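Local coordinates for major pilin backbone protein T-antigen, T13 (PDB 6BBT) that probably forms the shaft of the Streptococcus pyogenes pilus as its major backbone subunit and probably defines the T13 serotype, at residues T156-V165 / L215-L226; Y188-Q198 / V205-F213. All coordinates share one frame; numbering follows the deposited sequence.

Contact 1 of 2, residues T156-V165 / L215-L226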
# COMPACT_ATOMS: atom_id res chain seq x y z
N THR A 156 -1.68 1.58 8.45
CA THR A 156 -2.33 2.85 8.67
C THR A 156 -1.74 3.45 9.95
O THR A 156 -1.03 2.77 10.70
CB THR A 156 -3.85 2.69 8.82
OG1 THR A 156 -4.13 1.84 9.92
CG2 THR A 156 -4.46 2.11 7.56
N THR A 157 -2.05 4.72 10.19
CA THR A 157 -1.61 5.39 11.38
C THR A 157 -2.83 6.05 12.06
O THR A 157 -3.98 5.62 11.84
CB THR A 157 -0.42 6.32 11.07
OG1 THR A 157 0.14 6.82 12.29
CG2 THR A 157 -0.82 7.46 10.16
N SER A 158 -2.57 7.01 12.94
CA SER A 158 -3.62 7.69 13.68
C SER A 158 -3.22 9.12 14.02
O SER A 158 -2.04 9.43 14.12
CB SER A 158 -3.98 6.93 14.96
OG SER A 158 -2.92 6.96 15.89
N LEU A 159 -4.22 9.98 14.19
CA LEU A 159 -4.01 11.32 14.66
C LEU A 159 -5.05 11.63 15.73
O LEU A 159 -6.24 11.53 15.47
CB LEU A 159 -4.13 12.32 13.51
CG LEU A 159 -4.07 13.81 13.87
CD1 LEU A 159 -2.74 14.14 14.52
CD2 LEU A 159 -4.28 14.67 12.64
N LYS A 160 -4.60 12.00 16.91
CA LYS A 160 -5.48 12.49 17.96
C LYS A 160 -5.21 13.99 18.12
O LYS A 160 -4.05 14.44 18.07
CB LYS A 160 -5.20 11.74 19.25
CG LYS A 160 -5.99 12.24 20.45
CD LYS A 160 -5.81 11.31 21.63
CE LYS A 160 -6.31 11.95 22.91
NZ LYS A 160 -6.28 10.94 24.01
N ILE A 161 -6.29 14.75 18.28
CA ILE A 161 -6.22 16.18 18.48
C ILE A 161 -6.97 16.49 19.77
O ILE A 161 -8.15 16.15 19.90
CB ILE A 161 -6.83 16.97 17.31
CG1 ILE A 161 -6.08 16.66 16.00
CG2 ILE A 161 -6.79 18.48 17.56
CD1 ILE A 161 -6.77 17.17 14.75
N GLU A 162 -6.27 17.11 20.72
CA GLU A 162 -6.87 17.49 21.99
C GLU A 162 -6.73 18.97 22.26
O GLU A 162 -5.72 19.58 21.90
CB GLU A 162 -6.22 16.72 23.12
CG GLU A 162 -7.03 16.78 24.40
CD GLU A 162 -6.29 16.23 25.58
OE1 GLU A 162 -5.56 15.22 25.39
OE2 GLU A 162 -6.44 16.80 26.68
N LYS A 163 -7.73 19.54 22.95
CA LYS A 163 -7.72 20.93 23.38
C LYS A 163 -7.40 21.02 24.87
O LYS A 163 -8.00 20.30 25.68
CB LYS A 163 -9.07 21.57 23.08
CG LYS A 163 -9.21 23.05 23.48
CD LYS A 163 -8.40 23.99 22.60
CE LYS A 163 -8.18 25.32 23.29
NZ LYS A 163 -7.45 26.33 22.47
N GLN A 164 -6.46 21.89 25.22
CA GLN A 164 -6.24 22.28 26.62
C GLN A 164 -6.32 23.78 26.79
O GLN A 164 -5.89 24.54 25.92
CB GLN A 164 -4.93 21.71 27.15
CG GLN A 164 -5.16 20.48 28.00
CD GLN A 164 -3.97 19.57 28.07
OE1 GLN A 164 -2.82 20.00 27.96
NE2 GLN A 164 -4.23 18.27 28.26
N VAL A 165 -6.92 24.19 27.91
CA VAL A 165 -7.09 25.60 28.26
C VAL A 165 -6.32 25.90 29.55
O VAL A 165 -6.41 25.13 30.52
CB VAL A 165 -8.57 25.96 28.43
CG1 VAL A 165 -8.72 27.40 28.91
CG2 VAL A 165 -9.32 25.75 27.12
N LEU A 215 -13.91 21.75 19.90
CA LEU A 215 -13.46 21.11 21.13
C LEU A 215 -13.49 22.12 22.27
O LEU A 215 -13.19 23.30 22.07
CB LEU A 215 -12.03 20.57 21.00
CG LEU A 215 -11.74 19.53 19.92
CD1 LEU A 215 -10.24 19.33 19.80
CD2 LEU A 215 -12.44 18.21 20.25
N HIS A 216 -13.83 21.65 23.47
CA HIS A 216 -13.63 22.44 24.71
C HIS A 216 -12.48 21.82 25.48
O HIS A 216 -11.93 20.80 25.07
CB HIS A 216 -14.91 22.54 25.56
CG HIS A 216 -15.56 21.22 25.84
ND1 HIS A 216 -15.02 20.30 26.72
CD2 HIS A 216 -16.69 20.66 25.36
CE1 HIS A 216 -15.79 19.23 26.75
NE2 HIS A 216 -16.81 19.42 25.94
N ASP A 217 -12.10 22.44 26.60
CA ASP A 217 -10.99 21.96 27.43
C ASP A 217 -11.09 20.47 27.68
O ASP A 217 -12.16 19.96 28.03
CB ASP A 217 -10.94 22.72 28.77
CG ASP A 217 -9.67 22.45 29.58
OD1 ASP A 217 -8.58 22.24 29.02
OD2 ASP A 217 -9.75 22.50 30.82
N HIS A 218 -9.99 19.77 27.44
CA HIS A 218 -9.84 18.32 27.64
C HIS A 218 -10.62 17.41 26.69
O HIS A 218 -10.55 16.19 26.84
CB HIS A 218 -10.03 17.94 29.14
CG HIS A 218 -8.80 18.22 29.95
ND1 HIS A 218 -8.69 19.33 30.78
CD2 HIS A 218 -7.61 17.59 30.01
CE1 HIS A 218 -7.49 19.34 31.33
NE2 HIS A 218 -6.81 18.30 30.88
N GLN A 219 -11.30 17.96 25.70
CA GLN A 219 -12.00 17.16 24.71
C GLN A 219 -11.02 16.83 23.58
O GLN A 219 -10.15 17.64 23.25
CB GLN A 219 -13.21 17.92 24.16
CG GLN A 219 -14.23 17.06 23.43
CD GLN A 219 -15.41 17.87 22.92
OE1 GLN A 219 -15.38 19.10 22.92
NE2 GLN A 219 -16.44 17.19 22.46
N SER A 220 -11.15 15.64 23.01
CA SER A 220 -10.32 15.20 21.90
C SER A 220 -11.15 14.61 20.76
O SER A 220 -12.31 14.25 20.92
CB SER A 220 -9.30 14.15 22.36
OG SER A 220 -9.95 13.02 22.90
N ILE A 221 -10.52 14.53 19.60
CA ILE A 221 -11.07 13.84 18.44
C ILE A 221 -9.94 12.90 17.97
O ILE A 221 -8.77 13.15 18.26
CB ILE A 221 -11.51 14.93 17.42
CG1 ILE A 221 -12.63 14.44 16.54
CG2 ILE A 221 -10.34 15.50 16.62
CD1 ILE A 221 -13.26 15.57 15.76
N MET A 222 -10.28 11.77 17.34
CA MET A 222 -9.24 10.86 16.83
C MET A 222 -9.61 10.25 15.49
O MET A 222 -10.75 9.84 15.27
CB MET A 222 -8.92 9.72 17.81
CG MET A 222 -7.70 8.89 17.36
SD MET A 222 -7.42 7.34 18.25
CE MET A 222 -9.08 6.95 18.75
N LEU A 223 -8.63 10.22 14.60
CA LEU A 223 -8.74 9.52 13.33
C LEU A 223 -7.86 8.31 13.55
O LEU A 223 -6.64 8.46 13.60
CB LEU A 223 -8.25 10.39 12.16
CG LEU A 223 -9.02 11.71 11.99
CD1 LEU A 223 -8.26 12.85 12.65
CD2 LEU A 223 -9.29 12.06 10.53
N ALA A 224 -8.45 7.13 13.68
CA ALA A 224 -7.71 5.94 14.16
C ALA A 224 -7.13 5.06 13.05
O ALA A 224 -6.29 4.20 13.33
CB ALA A 224 -8.60 5.09 15.06
N LYS A 225 -7.60 5.25 11.81
CA LYS A 225 -7.24 4.43 10.67
C LYS A 225 -6.87 5.36 9.51
O LYS A 225 -7.45 5.32 8.44
CB LYS A 225 -8.40 3.50 10.31
CG LYS A 225 -8.77 2.48 11.43
CD LYS A 225 -10.03 1.68 11.12
CE LYS A 225 -10.50 0.85 12.33
NZ LYS A 225 -11.74 0.02 12.04
N LEU A 226 -5.87 6.20 9.77
CA LEU A 226 -5.48 7.27 8.88
C LEU A 226 -4.45 6.76 7.86
O LEU A 226 -3.52 6.07 8.24
CB LEU A 226 -4.88 8.40 9.72
CG LEU A 226 -4.59 9.74 9.06
CD1 LEU A 226 -5.81 10.43 8.49
CD2 LEU A 226 -3.93 10.64 10.08
O HOH W 1 -4.13 2.70 12.46
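A chi1 of -170° at D217 turns CG away from the residue's own N, and the carboxylate reaches V165, whose N-H meets OD1 at 2.8 Å from above the carboxylate plane. The same choice at L226 (chi1 -171°) sets that side chain beside T157 on the same face of the sheet and carries CD2 to 3.8 Å from L159 CB. Between these ends, 156-165 and 220-223 run antiparallel, L159 and L223 and then I161 and I221 exchanging paired backbone bonds. I161 CB rests on I221 CG2 at 3.9 Å, on the same buried face as L159, L223 and L226. A beta bulge shifts the register by one residue between T157 and L159. Past it T157 N donates to L226 O at 2.8 Å, while T157 O receives L226 N from well above its carbonyl plane.

At the other end, the type II turn H216-Q219 folds against K163, whose N reaches Q219 O at 3.1 Å and whose O takes H218 N at 2.7 Å. Q164 CG lies over one face of the H218 imidazole, a CH-pi contact 4.2 Å from the ring centroid. The K163 chain bends at chi2 (71°) and carries NZ away to N277 CG, to which it is covalently joined as an amide nitrogen, with a weak hydrogen bond to E236. That Lys-Asn link is the intramolecular isopeptide bond characteristic of Gram-positive pilin domains, here set in a transthyretin-clan beta-sandwich.

Contact 2 of 2, residues Y188-Q198 / V205-F213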
# COMPACT_ATOMS: atom_id res chain seq x y z
N TYR A 188 -4.03 8.32 -2.16
CA TYR A 188 -5.33 8.49 -1.50
C TYR A 188 -5.98 9.76 -2.02
O TYR A 188 -5.57 10.86 -1.68
CB TYR A 188 -5.15 8.54 0.04
CG TYR A 188 -4.38 7.34 0.53
CD1 TYR A 188 -5.00 6.11 0.67
CD2 TYR A 188 -3.02 7.42 0.81
CE1 TYR A 188 -4.31 5.00 1.11
CE2 TYR A 188 -2.32 6.33 1.25
CZ TYR A 188 -2.96 5.11 1.38
OH TYR A 188 -2.24 4.04 1.81
N GLU A 189 -7.01 9.59 -2.83
CA GLU A 189 -7.55 10.62 -3.67
C GLU A 189 -8.70 11.39 -3.02
O GLU A 189 -9.38 10.91 -2.10
CB GLU A 189 -8.05 10.00 -4.97
CG GLU A 189 -6.97 9.22 -5.71
CD GLU A 189 -7.27 9.06 -7.18
OE1 GLU A 189 -8.35 8.52 -7.51
OE2 GLU A 189 -6.43 9.47 -8.01
N LYS A 190 -8.90 12.58 -3.55
CA LYS A 190 -10.01 13.46 -3.18
C LYS A 190 -11.34 12.74 -3.26
O LYS A 190 -11.60 11.97 -4.18
CB LYS A 190 -10.05 14.66 -4.15
CG LYS A 190 -11.09 15.71 -3.84
CD LYS A 190 -10.97 16.87 -4.83
CE LYS A 190 -12.17 17.82 -4.74
NZ LYS A 190 -12.40 18.44 -3.40
N GLY A 191 -12.19 13.01 -2.28
CA GLY A 191 -13.50 12.40 -2.27
C GLY A 191 -13.58 11.03 -1.61
O GLY A 191 -14.68 10.51 -1.45
N GLN A 192 -12.44 10.43 -1.22
CA GLN A 192 -12.48 9.20 -0.42
C GLN A 192 -12.64 9.58 1.04
O GLN A 192 -12.37 10.72 1.43
CB GLN A 192 -11.22 8.38 -0.67
CG GLN A 192 -11.12 7.95 -2.12
CD GLN A 192 -12.20 6.97 -2.50
OE1 GLN A 192 -12.47 6.04 -1.79
NE2 GLN A 192 -12.82 7.18 -3.63
N VAL A 193 -13.09 8.63 1.87
CA VAL A 193 -13.44 8.94 3.25
C VAL A 193 -12.48 8.25 4.23
O VAL A 193 -11.98 7.16 3.97
CB VAL A 193 -14.92 8.62 3.61
CG1 VAL A 193 -15.87 9.49 2.81
CG2 VAL A 193 -15.29 7.18 3.38
N VAL A 194 -12.19 8.97 5.31
CA VAL A 194 -11.39 8.50 6.41
C VAL A 194 -12.26 8.67 7.66
O VAL A 194 -12.94 9.69 7.85
CB VAL A 194 -10.08 9.35 6.54
CG1 VAL A 194 -9.26 8.94 7.76
CG2 VAL A 194 -9.21 9.20 5.28
N LYS A 195 -12.23 7.66 8.53
CA LYS A 195 -13.04 7.68 9.73
C LYS A 195 -12.48 8.62 10.80
O LYS A 195 -11.28 8.76 10.97
CB LYS A 195 -13.15 6.27 10.31
CG LYS A 195 -13.78 5.29 9.35
CD LYS A 195 -15.27 5.58 9.21
CE LYS A 195 -15.83 4.90 8.01
NZ LYS A 195 -17.31 5.07 8.05
N ILE A 196 -13.38 9.29 11.51
CA ILE A 196 -13.05 10.10 12.65
C ILE A 196 -14.00 9.71 13.79
O ILE A 196 -15.18 9.42 13.53
CB ILE A 196 -13.13 11.60 12.32
CG1 ILE A 196 -12.58 12.46 13.45
CG2 ILE A 196 -14.54 12.06 11.98
CD1 ILE A 196 -12.31 13.90 13.04
N ILE A 197 -13.50 9.73 15.02
CA ILE A 197 -14.34 9.51 16.20
C ILE A 197 -14.45 10.82 16.93
O ILE A 197 -13.45 11.39 17.34
CB ILE A 197 -13.81 8.39 17.12
CG1 ILE A 197 -13.72 7.10 16.31
CG2 ILE A 197 -14.73 8.26 18.36
CD1 ILE A 197 -12.93 5.99 16.97
N GLN A 198 -15.68 11.29 17.06
CA GLN A 198 -15.96 12.64 17.49
C GLN A 198 -17.17 12.60 18.42
O GLN A 198 -18.22 12.10 18.03
CB GLN A 198 -16.24 13.46 16.24
CG GLN A 198 -16.79 14.86 16.44
CD GLN A 198 -16.89 15.65 15.13
OE1 GLN A 198 -16.29 15.29 14.13
NE2 GLN A 198 -17.64 16.73 15.15
N VAL A 205 -14.63 11.88 7.37
CA VAL A 205 -13.93 13.03 6.84
C VAL A 205 -13.65 12.73 5.37
O VAL A 205 -13.10 11.69 5.05
CB VAL A 205 -12.62 13.26 7.59
CG1 VAL A 205 -11.86 14.45 7.00
CG2 VAL A 205 -12.90 13.48 9.07
N VAL A 206 -14.05 13.63 4.48
CA VAL A 206 -13.78 13.45 3.06
C VAL A 206 -12.44 14.11 2.75
O VAL A 206 -12.22 15.30 3.06
CB VAL A 206 -14.89 14.07 2.18
CG1 VAL A 206 -14.58 13.85 0.70
CG2 VAL A 206 -16.25 13.48 2.54
N ILE A 207 -11.55 13.35 2.12
CA ILE A 207 -10.23 13.86 1.70
C ILE A 207 -10.40 15.00 0.70
O ILE A 207 -11.19 14.91 -0.21
CB ILE A 207 -9.38 12.75 1.07
CG1 ILE A 207 -8.95 11.77 2.16
CG2 ILE A 207 -8.14 13.33 0.38
CD1 ILE A 207 -8.29 10.51 1.65
N GLY A 208 -9.66 16.07 0.93
CA GLY A 208 -9.56 17.22 0.01
C GLY A 208 -10.54 18.33 0.23
O GLY A 208 -10.76 19.13 -0.68
N GLN A 209 -11.16 18.37 1.41
CA GLN A 209 -12.06 19.48 1.78
C GLN A 209 -12.01 19.73 3.27
O GLN A 209 -11.71 18.83 4.04
CB GLN A 209 -13.52 19.21 1.33
CG GLN A 209 -14.19 18.07 2.09
CD GLN A 209 -15.50 17.58 1.46
OE1 GLN A 209 -15.55 17.19 0.30
NE2 GLN A 209 -16.56 17.61 2.25
N GLU A 210 -12.33 20.95 3.66
CA GLU A 210 -12.32 21.35 5.04
C GLU A 210 -13.34 20.57 5.85
O GLU A 210 -14.48 20.39 5.40
CB GLU A 210 -12.60 22.85 5.14
CG GLU A 210 -11.47 23.69 4.59
CD GLU A 210 -11.60 25.16 4.93
OE1 GLU A 210 -12.65 25.61 5.46
OE2 GLU A 210 -10.62 25.88 4.68
N TYR A 211 -12.91 20.10 7.02
CA TYR A 211 -13.75 19.42 7.99
C TYR A 211 -13.72 20.26 9.27
O TYR A 211 -12.68 20.40 9.89
CB TYR A 211 -13.24 17.99 8.26
CG TYR A 211 -14.17 17.22 9.17
CD1 TYR A 211 -14.02 17.27 10.53
CD2 TYR A 211 -15.21 16.45 8.64
CE1 TYR A 211 -14.90 16.59 11.38
CE2 TYR A 211 -16.08 15.77 9.48
CZ TYR A 211 -15.92 15.85 10.85
OH TYR A 211 -16.78 15.17 11.68
N LYS A 212 -14.87 20.81 9.64
CA LYS A 212 -14.97 21.72 10.79
C LYS A 212 -15.53 20.97 11.99
O LYS A 212 -16.44 20.16 11.85
CB LYS A 212 -15.81 22.96 10.45
CG LYS A 212 -15.04 24.00 9.62
CD LYS A 212 -15.94 25.14 9.15
CE LYS A 212 -15.22 26.12 8.20
NZ LYS A 212 -13.98 26.70 8.78
N PHE A 213 -14.95 21.22 13.16
CA PHE A 213 -15.42 20.63 14.41
C PHE A 213 -15.04 21.55 15.58
O PHE A 213 -14.27 22.50 15.41
CB PHE A 213 -14.82 19.23 14.61
CG PHE A 213 -13.33 19.22 14.77
CD1 PHE A 213 -12.50 19.17 13.66
CD2 PHE A 213 -12.75 19.28 16.04
CE1 PHE A 213 -11.12 19.18 13.80
CE2 PHE A 213 -11.37 19.28 16.19
CZ PHE A 213 -10.56 19.24 15.07
O HOH W 2 -13.32 16.62 -1.29
O HOH W 3 -9.60 19.73 -3.32
O HOH W 4 -18.21 18.44 13.16
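Y188 touches I207 through its CB, 4.0 Å from CD1, while its ring leads off toward P27, I230 and P227. E189 opens a type II turn that closes at Q192, and its carbonyl oxygen packs against I207 CB; its carboxylate pairs with K28. K190 stretches along the second turn, V206-Q209, and folds at chi4 (59°) to bring NZ to G208 O, a weak bond at 3.3 Å. Two waters reinforce it, one linking NZ to G208 O and the other linking NZ to I207 O and Q209 OE1. G191 N gives a nearly straight bond to I207 O, and V206 CG1 presses on G191 CA at 3.5 Å, tighter than usual for two carbons. Q192 O takes I207 N at 2.8 Å, the donor almost in line with the carbonyl.

V193 faces V206 as a non-hydrogen-bonded pair, CG1 to CG2 4.0 Å. V194 and V205 form the hydrogen-bonded pair that follows, and on their buried face V194 CG2 meets I207 CD1. I196 drives CG2 against V205 CG2 at 3.6 Å, while that valine methyl sits over the centre of the Y211 ring. Q198, extended with CG anti to N (chi1 170°), reaches the phenol edge of Y211: OH donates to OE1 at 2.5 Å, close to the ring plane, with the amide turned 88° to the ring. Q198 NE2 donates to a water that in turn donates to K212 O, so both ends of the amide are fixed. This is a beta hairpin, 193-198 with 201-206, whose second strand passes through a type II turn into strand 211-215 of the other sheet, a connection between the two sheets of the beta-sandwich.

Contact 2 is nested inside the chain loop that contact 1 closes, and their centres are about 14 Å apart. Strands 193-198 and 220-227 are neighbours in one sheet, probably joined by a hydrogen bond between I197 N and M222 O at 2.8 Å. The side chain of I221 bridges the two: its CD1 lies 3.3 Å from I196 CD1 and 3.4 Å from Q198 OE1, next to the Y211 hydroxyl. Strand 211-215, in the opposing sheet, then runs through the turn of contact 1 into 220-227. The isopeptide bond of K163 lies at the contact 1 end, and the hairpin of contact 2 extends the same sheet beyond strand 220-227.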